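Local coordinates for protein elongation factor G (Thermus thermophilus, PDB 2DY1) that binds GTP and magnesium and, as in other members of its family, probably acts as a GTPase in translation elongation, at residues L572-R577 / S644-V649. Residues are numbered along the deposited sequence; the frame is centred on the assembly and turned at random.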
ATOM      1  N   LEU A 572      -9.958  20.229 -25.210  1.00 28.38           N
ATOM      2  CA  LEU A 572     -10.644  19.383 -24.238  1.00 22.16           C
ATOM      3  C   LEU A 572      -9.703  19.122 -23.065  1.00 22.76           C
ATOM      4  O   LEU A 572      -8.490  19.121 -23.232  1.00 23.51           O
ATOM      5  CB  LEU A 572     -11.025  18.039 -24.865  1.00 25.37           C
ATOM      6  CG  LEU A 572     -11.931  18.033 -26.099  1.00 24.38           C
ATOM      7  CD1 LEU A 572     -12.105  16.599 -26.566  1.00 25.74           C
ATOM      8  CD2 LEU A 572     -13.287  18.650 -25.762  1.00 28.12           C
ATOM      9  N   GLU A 573     -10.271  18.912 -21.883  1.00 26.39           N
ATOM     10  CA  GLU A 573      -9.460  18.619 -20.706  1.00 22.56           C
ATOM     11  C   GLU A 573     -10.085  17.456 -19.967  1.00 22.88           C
ATOM     12  O   GLU A 573     -11.288  17.227 -20.054  1.00 23.40           O
ATOM     13  CB  GLU A 573      -9.363  19.841 -19.781  1.00 19.77           C
ATOM     14  CG  GLU A 573     -10.647  20.195 -19.062  1.00 27.26           C
ATOM     15  CD  GLU A 573     -10.476  21.409 -18.163  1.00 34.05           C
ATOM     16  OE1 GLU A 573      -9.467  21.462 -17.428  1.00 31.92           O
ATOM     17  OE2 GLU A 573     -11.348  22.305 -18.186  1.00 38.35           O
ATOM     18  N   PRO A 574      -9.270  16.685 -19.230  1.00 20.12           N
ATOM     19  CA  PRO A 574      -9.894  15.569 -18.525  1.00 20.77           C
ATOM     20  C   PRO A 574     -10.638  16.008 -17.269  1.00 24.36           C
ATOM     21  O   PRO A 574     -10.166  16.859 -16.519  1.00 26.44           O
ATOM     22  CB  PRO A 574      -8.718  14.637 -18.235  1.00 25.46           C
ATOM     23  CG  PRO A 574      -7.556  15.545 -18.179  1.00 25.23           C
ATOM     24  CD  PRO A 574      -7.805  16.564 -19.248  1.00 23.68           C
ATOM     25  N   ILE A 575     -11.819  15.424 -17.078  1.00 25.22           N
ATOM     26  CA  ILE A 575     -12.678  15.694 -15.929  1.00 27.72           C
ATOM     27  C   ILE A 575     -12.686  14.440 -15.064  1.00 25.61           C
ATOM     28  O   ILE A 575     -12.813  13.331 -15.573  1.00 25.74           O
ATOM     29  CB  ILE A 575     -14.133  15.997 -16.379  1.00 26.93           C
ATOM     30  CG1 ILE A 575     -14.157  17.238 -17.275  1.00 24.76           C
ATOM     31  CG2 ILE A 575     -15.038  16.186 -15.150  1.00 29.87           C
ATOM     32  CD1 ILE A 575     -13.490  18.463 -16.684  1.00 29.84           C
ATOM     33  N   TYR A 576     -12.538  14.613 -13.755  1.00 30.09           N
ATOM     34  CA  TYR A 576     -12.519  13.482 -12.838  1.00 32.19           C
ATOM     35  C   TYR A 576     -13.672  13.514 -11.845  1.00 32.78           C
ATOM     36  O   TYR A 576     -14.234  14.578 -11.557  1.00 33.77           O
ATOM     37  CB  TYR A 576     -11.193  13.462 -12.052  1.00 25.88           C
ATOM     38  CG  TYR A 576     -10.028  12.844 -12.806  1.00 22.20           C
ATOM     39  CD1 TYR A 576      -9.633  13.337 -14.052  1.00 25.63           C
ATOM     40  CD2 TYR A 576      -9.358  11.727 -12.294  1.00 25.21           C
ATOM     41  CE1 TYR A 576      -8.602  12.719 -14.775  1.00 22.99           C
ATOM     42  CE2 TYR A 576      -8.332  11.109 -12.999  1.00 25.65           C
ATOM     43  CZ  TYR A 576      -7.964  11.609 -14.245  1.00 27.09           C
ATOM     44  OH  TYR A 576      -6.986  10.968 -14.968  1.00 28.35           O
ATOM     45  N   ARG A 577     -14.050  12.334 -11.363  1.00 35.51           N
ATOM     46  CA  ARG A 577     -15.071  12.239 -10.328  1.00 41.88           C
ATOM     47  C   ARG A 577     -14.312  12.301  -9.010  1.00 41.19           C
ATOM     48  O   ARG A 577     -13.378  11.524  -8.815  1.00 34.65           O
ATOM     49  CB  ARG A 577     -15.927  10.952 -10.458  1.00 46.37           C
ATOM     50  CG  ARG A 577     -15.306   9.644 -11.001  1.00 55.30           C
ATOM     51  CD  ARG A 577     -16.339   8.509 -10.858  1.00 60.73           C
ATOM     52  NE  ARG A 577     -16.206   7.315 -11.710  1.00 66.66           N
ATOM     53  CZ  ARG A 577     -16.296   7.305 -13.038  1.00 67.97           C
ATOM     54  NH1 ARG A 577     -16.500   8.432 -13.703  1.00 69.69           N
ATOM     55  NH2 ARG A 577     -16.233   6.157 -13.699  1.00 70.47           N
ATOM     56  N   SER A 644     -13.326  10.586 -15.446  1.00 33.10           N
ATOM     57  CA  SER A 644     -14.728  10.573 -15.836  1.00 33.59           C
ATOM     58  C   SER A 644     -14.884  10.708 -17.352  1.00 31.54           C
ATOM     59  O   SER A 644     -15.363   9.796 -18.023  1.00 28.40           O
ATOM     60  CB  SER A 644     -15.463  11.720 -15.142  1.00 34.49           C
ATOM     61  OG  SER A 644     -16.826  11.762 -15.527  1.00 41.60           O
ATOM     62  N   HIS A 645     -14.459  11.842 -17.890  1.00 30.10           N
ATOM     63  CA  HIS A 645     -14.591  12.081 -19.320  1.00 30.60           C
ATOM     64  C   HIS A 645     -13.836  13.345 -19.676  1.00 28.45           C
ATOM     65  O   HIS A 645     -13.348  14.049 -18.795  1.00 26.58           O
ATOM     66  CB  HIS A 645     -16.071  12.293 -19.669  1.00 21.74           C
ATOM     67  CG  HIS A 645     -16.659  13.516 -19.030  1.00 29.51           C
ATOM     68  ND1 HIS A 645     -16.982  13.577 -17.689  1.00 32.42           N
ATOM     69  CD2 HIS A 645     -16.903  14.750 -19.530  1.00 32.13           C
ATOM     70  CE1 HIS A 645     -17.394  14.796 -17.392  1.00 35.98           C
ATOM     71  NE2 HIS A 645     -17.356  15.528 -18.490  1.00 38.39           N
ATOM     72  N   TYR A 646     -13.747  13.634 -20.973  1.00 29.84           N
ATOM     73  CA  TYR A 646     -13.103  14.856 -21.436  1.00 26.53           C
ATOM     74  C   TYR A 646     -14.207  15.874 -21.692  1.00 29.22           C
ATOM     75  O   TYR A 646     -15.314  15.515 -22.097  1.00 31.97           O
ATOM     76  CB  TYR A 646     -12.324  14.624 -22.736  1.00 27.98           C
ATOM     77  CG  TYR A 646     -10.883  14.215 -22.513  1.00 20.54           C
ATOM     78  CD1 TYR A 646     -10.546  12.892 -22.227  1.00 22.25           C
ATOM     79  CD2 TYR A 646      -9.867  15.168 -22.533  1.00 19.20           C
ATOM     80  CE1 TYR A 646      -9.223  12.531 -21.955  1.00 25.02           C
ATOM     81  CE2 TYR A 646      -8.543  14.822 -22.267  1.00 21.70           C
ATOM     82  CZ  TYR A 646      -8.233  13.503 -21.975  1.00 21.57           C
ATOM     83  OH  TYR A 646      -6.932  13.174 -21.692  1.00 22.58           O
ATOM     84  N   ALA A 647     -13.915  17.142 -21.444  1.00 29.27           N
ATOM     85  CA  ALA A 647     -14.903  18.187 -21.674  1.00 26.78           C
ATOM     86  C   ALA A 647     -14.179  19.378 -22.247  1.00 27.86           C
ATOM     87  O   ALA A 647     -12.977  19.534 -22.056  1.00 30.77           O
ATOM     88  CB  ALA A 647     -15.598  18.566 -20.364  1.00 29.04           C
ATOM     89  N   GLU A 648     -14.908  20.216 -22.971  1.00 30.29           N
ATOM     90  CA  GLU A 648     -14.310  21.396 -23.567  1.00 29.40           C
ATOM     91  C   GLU A 648     -13.818  22.334 -22.466  1.00 31.16           C
ATOM     92  O   GLU A 648     -14.506  22.550 -21.459  1.00 32.73           O
ATOM     93  CB  GLU A 648     -15.343  22.108 -24.452  1.00 40.43           C
ATOM     94  CG  GLU A 648     -16.042  21.165 -25.439  1.00 45.60           C
ATOM     95  CD  GLU A 648     -17.083  21.856 -26.315  1.00 53.47           C
ATOM     96  OE1 GLU A 648     -17.309  23.075 -26.146  1.00 46.89           O
ATOM     97  OE2 GLU A 648     -17.675  21.169 -27.175  1.00 52.44           O
ATOM     98  N   VAL A 649     -12.628  22.883 -22.668  1.00 30.81           N
ATOM     99  CA  VAL A 649     -12.022  23.805 -21.723  1.00 37.33           C
ATOM    100  C   VAL A 649     -12.678  25.176 -21.869  1.00 42.67           C
ATOM    101  O   VAL A 649     -12.824  25.682 -22.981  1.00 40.68           O
ATOM    102  CB  VAL A 649     -10.510  23.948 -22.000  1.00 35.11           C
ATOM    103  CG1 VAL A 649      -9.898  25.003 -21.080  1.00 34.76           C
ATOM    104  CG2 VAL A 649      -9.817  22.603 -21.804  1.00 35.76           C
TER
HETATM  105  O   HOH W   1     -14.053  21.625 -18.772  1.00 38.80           O
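Glu573 and Ala647 form a hydrogen-bonded antiparallel pair, Glu573 N to Ala647 O at 2.8 Å and Ala647 N to Glu573 O at 3.0 Å. The pair joins strands 569-583 and 638-648 in the antiparallel sheet of the C-terminal domain of elongation factor G. The N-to-C directions of the two short segments are 144° apart, well short of a straight antiparallel 180°. Opposite Ile575 the second strand makes a classic beta bulge with Ser644 and His645. Ile575 N donates to His645 O, and two amides grip one oxygen, Ile575 O, from Ser644 N at 2.8 Å and from His645 N at 3.2 Å.

On one face of the sheet, Pro574 lies beside Tyr646, pointing the same way. Pro574 CB sits over the face of the Tyr646 ring, 4.2 Å from its centroid, in a CH-pi contact. Pro574 CD approaches Tyr646 CE2, and Leu572 CB meets CD2 of the same ring. Tyr646 OH is hydrogen-bonded to Pro455 O. An alanine in place of Tyr646 would probably leave Pro574 without its aromatic cover and Pro455 O without this hydroxyl partner.

The other face carries Ile575, His645, Glu573 and Ala647. His645 CG stands between the backbone N and the carbonyl carbon (chi1 64°), and the imidazole lies alongside Ile575. Ile575 CB lies over one ring face, shifted toward the rim. At the ring edge, Ser644 OG and His645 ND1 share a hydrogen bond. Glu573 crosses Val649 at about a right angle, CB against CG2. Glu573 OE2 forms a salt bridge with Arg598. One water donates to both Glu573 OE2 and Glu648 O, at 2.9 Å each.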